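Fimbrial structural subunit (Actinomyces naeslundii, PDB 3QDH) probably forms the shaft of type 2 fimbriae and, as an adhesin, takes part in Actinomyces binding to streptococci and host cells. Local coordinates at residues A[60-65]-A[85-90]; A[67-72]-A[92-97]. All coordinates share one frame; numbering follows the deposited sequence.

Contact 1. Residues A[60-65]-A[85-90]. With ZN (zinc ion), chain B.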
loop_
_atom_site.group_PDB
_atom_site.type_symbol
_atom_site.label_atom_id
_atom_site.label_comp_id
_atom_site.label_asym_id
_atom_site.label_seq_id
_atom_site.Cartn_x
_atom_site.Cartn_y
_atom_site.Cartn_z
ATOM N N THR A 60 -3.831 -7.844 8.594
ATOM C CA THR A 60 -3.101 -7.956 9.864
ATOM C C THR A 60 -3.617 -6.921 10.865
ATOM O O THR A 60 -4.483 -6.107 10.532
ATOM C CB THR A 60 -1.582 -7.706 9.683
ATOM O OG1 THR A 60 -1.370 -6.361 9.226
ATOM C CG2 THR A 60 -0.972 -8.688 8.692
ATOM N N GLU A 61 -3.066 -6.944 12.080
ATOM C CA GLU A 61 -3.374 -5.949 13.123
ATOM C C GLU A 61 -4.876 -5.794 13.404
ATOM O O GLU A 61 -5.386 -4.676 13.523
ATOM C CB GLU A 61 -2.770 -4.573 12.792
ATOM C CG GLU A 61 -1.269 -4.548 12.550
ATOM C CD GLU A 61 -0.699 -3.128 12.531
ATOM O OE1 GLU A 61 -1.336 -2.203 13.078
ATOM O OE2 GLU A 61 0.394 -2.933 11.970
ATOM N N VAL A 62 -5.581 -6.913 13.508
ATOM C CA VAL A 62 -7.008 -6.880 13.818
ATOM C C VAL A 62 -7.135 -6.367 15.240
ATOM O O VAL A 62 -6.421 -6.838 16.128
ATOM C CB VAL A 62 -7.648 -8.271 13.696
ATOM C CG1 VAL A 62 -9.158 -8.194 13.976
ATOM C CG2 VAL A 62 -7.399 -8.846 12.299
ATOM N N SER A 63 -8.014 -5.386 15.444
ATOM C CA SER A 63 -8.102 -4.708 16.732
ATOM C C SER A 63 -9.515 -4.307 17.122
ATOM O O SER A 63 -10.362 -4.046 16.274
ATOM C CB SER A 63 -7.214 -3.456 16.735
ATOM O OG SER A 63 -5.911 -3.775 16.269
ATOM N N LEU A 64 -9.750 -4.264 18.428
ATOM C CA LEU A 64 -10.934 -3.638 18.976
ATOM C C LEU A 64 -10.433 -2.597 19.962
ATOM O O LEU A 64 -9.802 -2.936 20.969
ATOM C CB LEU A 64 -11.832 -4.659 19.682
ATOM C CG LEU A 64 -13.038 -4.072 20.438
ATOM C CD1 LEU A 64 -13.982 -3.264 19.531
ATOM C CD2 LEU A 64 -13.800 -5.180 21.181
ATOM N N GLU A 65 -10.708 -1.332 19.659
ATOM C CA GLU A 65 -10.180 -0.206 20.431
ATOM C C GLU A 65 -10.506 -0.319 21.919
ATOM O O GLU A 65 -11.665 -0.527 22.294
ATOM C CB GLU A 65 -10.740 1.091 19.859
ATOM C CG GLU A 65 -10.219 2.357 20.500
ATOM C CD GLU A 65 -11.059 3.561 20.140
ATOM O OE1 GLU A 65 -12.183 3.390 19.594
ATOM O OE2 GLU A 65 -10.591 4.688 20.415
ATOM N N VAL A 85 -12.139 -10.520 7.493
ATOM C CA VAL A 85 -11.831 -10.636 8.916
ATOM C C VAL A 85 -13.183 -10.890 9.559
ATOM O O VAL A 85 -14.042 -10.005 9.613
ATOM C CB VAL A 85 -11.217 -9.339 9.489
ATOM C CG1 VAL A 85 -10.973 -9.490 11.026
ATOM C CG2 VAL A 85 -9.942 -8.980 8.742
ATOM N N THR A 86 -13.380 -12.118 10.013
ATOM C CA THR A 86 -14.688 -12.553 10.453
ATOM C C THR A 86 -14.585 -12.850 11.932
ATOM O O THR A 86 -13.760 -13.666 12.353
ATOM C CB THR A 86 -15.138 -13.817 9.665
ATOM O OG1 THR A 86 -15.100 -13.539 8.259
ATOM C CG2 THR A 86 -16.543 -14.219 10.052
ATOM N N PHE A 87 -15.391 -12.161 12.723
ATOM C CA PHE A 87 -15.293 -12.304 14.170
ATOM C C PHE A 87 -16.007 -13.567 14.638
ATOM O O PHE A 87 -17.063 -13.905 14.128
ATOM C CB PHE A 87 -15.774 -11.036 14.861
ATOM C CG PHE A 87 -14.768 -9.914 14.778
ATOM C CD1 PHE A 87 -13.807 -9.757 15.777
ATOM C CD2 PHE A 87 -14.755 -9.054 13.680
ATOM C CE1 PHE A 87 -12.841 -8.747 15.692
ATOM C CE2 PHE A 87 -13.794 -8.036 13.580
ATOM C CZ PHE A 87 -12.833 -7.884 14.600
ATOM N N THR A 88 -15.411 -14.266 15.600
ATOM C CA THR A 88 -15.958 -15.523 16.090
ATOM C C THR A 88 -17.003 -15.211 17.163
ATOM O O THR A 88 -17.209 -14.050 17.512
ATOM C CB THR A 88 -14.850 -16.382 16.732
ATOM O OG1 THR A 88 -14.270 -15.628 17.799
ATOM C CG2 THR A 88 -13.764 -16.763 15.699
ATOM N N ALA A 89 -17.634 -16.237 17.729
ATOM C CA ALA A 89 -18.627 -16.005 18.785
ATOM C C ALA A 89 -18.094 -15.130 19.941
ATOM O O ALA A 89 -18.764 -14.182 20.371
ATOM C CB ALA A 89 -19.175 -17.335 19.312
ATOM N N GLU A 90 -16.887 -15.441 20.419
ATOM C CA GLU A 90 -16.227 -14.664 21.489
ATOM C C GLU A 90 -15.999 -13.222 21.058
ATOM O O GLU A 90 -16.189 -12.281 21.836
ATOM C CB GLU A 90 -14.829 -15.216 21.761
ATOM C CG GLU A 90 -14.693 -16.340 22.702
ATOM C CD GLU A 90 -13.310 -16.988 22.560
ATOM O OE1 GLU A 90 -12.259 -16.282 22.565
ATOM O OE2 GLU A 90 -13.285 -18.221 22.428
HETATM ZN ZN ZN B . -11.584 -14.446 22.791
#

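Contact 2. Residues A[67-72]-A[92-97]. With ZN (zinc ion), chain B.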
loop_
_atom_site.group_PDB
_atom_site.type_symbol
_atom_site.label_atom_id
_atom_site.label_comp_id
_atom_site.label_asym_id
_atom_site.label_seq_id
_atom_site.Cartn_x
_atom_site.Cartn_y
_atom_site.Cartn_z
ATOM N N THR A 67 -9.289 -2.581 23.943
ATOM C CA THR A 67 -9.313 -4.004 24.272
ATOM C C THR A 67 -8.063 -4.651 23.693
ATOM O O THR A 67 -7.488 -4.137 22.730
ATOM C CB THR A 67 -10.588 -4.671 23.662
ATOM O OG1 THR A 67 -11.686 -4.481 24.555
ATOM C CG2 THR A 67 -10.415 -6.161 23.407
ATOM N N THR A 68 -7.625 -5.760 24.287
ATOM C CA THR A 68 -6.652 -6.622 23.642
ATOM C C THR A 68 -7.349 -7.935 23.272
ATOM O O THR A 68 -7.795 -8.684 24.148
ATOM C CB THR A 68 -5.387 -6.871 24.511
ATOM O OG1 THR A 68 -4.786 -5.613 24.830
ATOM C CG2 THR A 68 -4.374 -7.704 23.744
ATOM N N LEU A 69 -7.478 -8.168 21.961
ATOM C CA LEU A 69 -8.080 -9.395 21.431
ATOM C C LEU A 69 -7.148 -10.586 21.609
ATOM O O LEU A 69 -5.935 -10.419 21.740
ATOM C CB LEU A 69 -8.382 -9.228 19.937
ATOM C CG LEU A 69 -9.357 -8.138 19.495
ATOM C CD1 LEU A 69 -9.329 -8.034 17.968
ATOM C CD2 LEU A 69 -10.785 -8.408 19.996
ATOM N N ASP A 70 -7.714 -11.789 21.603
ATOM C CA ASP A 70 -6.925 -13.001 21.565
ATOM C C ASP A 70 -7.088 -13.615 20.160
ATOM O O ASP A 70 -8.035 -13.261 19.436
ATOM C CB ASP A 70 -7.380 -13.973 22.675
ATOM C CG ASP A 70 -8.804 -14.461 22.480
ATOM O OD1 ASP A 70 -9.072 -15.149 21.475
ATOM O OD2 ASP A 70 -9.654 -14.159 23.337
ATOM N N PRO A 71 -6.179 -14.530 19.776
ATOM C CA PRO A 71 -6.161 -15.093 18.420
ATOM C C PRO A 71 -7.431 -15.857 18.022
ATOM O O PRO A 71 -7.670 -16.058 16.816
ATOM C CB PRO A 71 -4.955 -16.042 18.450
ATOM C CG PRO A 71 -4.093 -15.523 19.535
ATOM C CD PRO A 71 -5.039 -15.025 20.574
ATOM N N THR A 72 -8.242 -16.263 19.001
ATOM C CA THR A 72 -9.502 -16.971 18.711
ATOM C C THR A 72 -10.725 -16.048 18.575
ATOM O O THR A 72 -11.863 -16.534 18.499
ATOM C CB THR A 72 -9.799 -18.119 19.729
ATOM O OG1 THR A 72 -9.980 -17.582 21.044
ATOM C CG2 THR A 72 -8.656 -19.110 19.757
ATOM N N LEU A 92 -17.684 -11.556 18.775
ATOM C CA LEU A 92 -18.954 -10.837 18.641
ATOM C C LEU A 92 -19.465 -10.361 19.982
ATOM O O LEU A 92 -20.033 -9.281 20.074
ATOM C CB LEU A 92 -20.028 -11.708 17.960
ATOM C CG LEU A 92 -19.726 -12.149 16.525
ATOM C CD1 LEU A 92 -20.859 -13.077 16.030
ATOM C CD2 LEU A 92 -19.577 -10.941 15.604
ATOM N N LYS A 93 -19.250 -11.167 21.024
ATOM C CA LYS A 93 -19.600 -10.763 22.385
ATOM C C LYS A 93 -18.774 -9.533 22.815
ATOM O O LYS A 93 -19.308 -8.604 23.414
ATOM C CB LYS A 93 -19.365 -11.943 23.340
ATOM C CG LYS A 93 -19.629 -11.638 24.802
ATOM C CD LYS A 93 -19.590 -12.898 25.665
ATOM C CE LYS A 93 -20.978 -13.477 25.865
ATOM N NZ LYS A 93 -21.781 -12.650 26.838
ATOM N N ARG A 94 -17.479 -9.535 22.508
ATOM C CA ARG A 94 -16.624 -8.353 22.779
ATOM C C ARG A 94 -17.110 -7.068 22.104
ATOM O O ARG A 94 -17.147 -5.976 22.721
ATOM C CB ARG A 94 -15.198 -8.614 22.319
ATOM C CG ARG A 94 -14.362 -9.564 23.185
ATOM C CD ARG A 94 -12.924 -9.471 22.692
ATOM N NE ARG A 94 -12.015 -10.501 23.213
ATOM C CZ ARG A 94 -11.341 -10.395 24.357
ATOM N NH1 ARG A 94 -11.502 -9.324 25.116
ATOM N NH2 ARG A 94 -10.520 -11.363 24.750
ATOM N N ILE A 95 -17.460 -7.184 20.823
ATOM C CA ILE A 95 -17.903 -6.030 20.056
ATOM C C ILE A 95 -19.211 -5.471 20.611
ATOM O O ILE A 95 -19.344 -4.256 20.763
ATOM C CB ILE A 95 -17.997 -6.311 18.531
ATOM C CG1 ILE A 95 -16.615 -6.686 17.988
ATOM C CG2 ILE A 95 -18.535 -5.073 17.790
ATOM C CD1 ILE A 95 -16.609 -7.232 16.520
ATOM N N LYS A 96 -20.155 -6.343 20.955
ATOM C CA LYS A 96 -21.384 -5.889 21.627
ATOM C C LYS A 96 -21.109 -5.136 22.947
ATOM O O LYS A 96 -21.782 -4.146 23.268
ATOM C CB LYS A 96 -22.339 -7.073 21.871
ATOM C CG LYS A 96 -23.643 -6.684 22.589
ATOM C CD LYS A 96 -24.526 -7.921 22.813
ATOM C CE LYS A 96 -25.501 -7.699 23.971
ATOM N NZ LYS A 96 -26.580 -6.761 23.622
ATOM N N ALA A 97 -20.116 -5.608 23.692
ATOM C CA ALA A 97 -19.749 -5.015 24.983
ATOM C C ALA A 97 -18.902 -3.745 24.837
ATOM O O ALA A 97 -18.563 -3.119 25.835
ATOM C CB ALA A 97 -19.020 -6.040 25.839
HETATM ZN ZN ZN B . -11.584 -14.446 22.791
HETATM O O HOH W 1 -13.301 -6.802 25.009
#

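Contact 1. Residues A[60-65]-A[85-90]
V62 meets V85 and F87 in the core between two beta sheets of the N-terminal module of this fragment. The module is consistent with the CnaA-like (DEv-IgG) fold of Gram-positive pilins. Strand 57-64 belongs to one sheet, where it pairs with strand 102-111. Strand 82-87 belongs to the other, between strands 39-49 and 74-79. The two segments meet through side chains alone. V62 and V85 are the nearest backbone pair, with their CA atoms 7.8 Å apart.

The two valines reach toward each other tip to tip. With CG1 anti to the backbone N in both (chi1 -178° for V62, 177° for V85), these two methyls face each other. V62 CG1 and V85 CG1 touch at 3.7 Å. V62 CG2 also touches V85 CG1, at 3.8 Å, so this methyl of V85 rests against both branches of V62. F87 approaches V62 from the opposite direction. F87 CZ lies 3.7 Å from V62 CG1, and the methyl meets the ring obliquely. One V62 methyl therefore bridges V85 and F87. Y74 and V76 of strand 74-79 also touch V62, and the F87 ring packs on L92 and I95 of helix 89-96.

E61 has a positive phi, unusual within a strand. Two residues on, S63 OG bonds back to E61 O at 2.9 Å, coming from above the carbonyl plane (62° out of it). This bond holds the S63 hydroxyl against its own strand.

Beyond F87 the second segment turns into helix 89-96, with T88 at the N-cap position. E90, in the first turn, is a zinc ligand together with D70 and D73. With CG anti to the carbonyl carbon and the chain extended beyond it, E90 OE1 reaches the zinc ion at 2.0 Å.

Contact 2. Residues A[67-72]-A[92-97]
R94 and D70 are brought together by different torsions. D70 CG sits between its own backbone N and carbonyl carbon (chi1 64°). R94 CG is anti to the carbonyl carbon (chi1 -74°), and the chain then runs extended to NE, carrying the guanidinium from the helix to the loop. R94 NH2 donates to D70 OD2 at 3.3 Å in a nearly straight bond (163°), part of a salt bridge. D70 OD2 lies in the guanidinium plane of R94 and is met on its anti side, but by a donor tilted out of the carboxylate plane. The carboxylate and guanidinium planes are steeply turned against each other.

D70 OD2 also binds the zinc ion, at 2.0 Å. R94 NE forms a salt bridge with D73, another zinc ligand. The arginine thus acts in the second shell and ties two metal-binding carboxylates together. Its positive charge probably offsets part of their negative charge. The other oxygen, D70 OD1, takes a 2.6 Å bond from T72 OG1, and a weak one from T72 N closes an Asx turn.

T68 O lies 3.5 Å above one face of the R94 guanidinium, toward its rim. L69 CD2 packs on R94 CD at 3.6 Å. T67 CG2 approaches R94 NH1 at 3.8 Å. A water at the guanidinium edge accepts from R94 NH1 (3.1 Å) and bonds T67 OG1 (2.9 Å).

The contact lies at the surface. It joins the loop between strands 57-64 and 74-79 to helix 89-96, whose L92 and I95 pack on Y41 and F44 of strand 39-49.

How the contacts relate
From the N terminus, the chain passes through 60-65, 67-72, 85-90 and 92-97 in turn. The contacts therefore cross: contact 1 closes a loop that contains 67-72, and contact 2 closes one that contains 85-90. Contact 1 joins the two sheets, and contact 2 ties the loop after strand 57-64 to helix 89-96. Their centres lie about 7 Å apart, and both reach the same zinc ion. They also touch directly. T88 OG1 and T72 O are 2.7 Å apart, and E90 OE1 and T72 OG1 3.0 Å, both probable hydrogen bonds. F87 CG packs on I95 CD1 at 3.7 Å, which joins the core of contact 1 to helix 89-96.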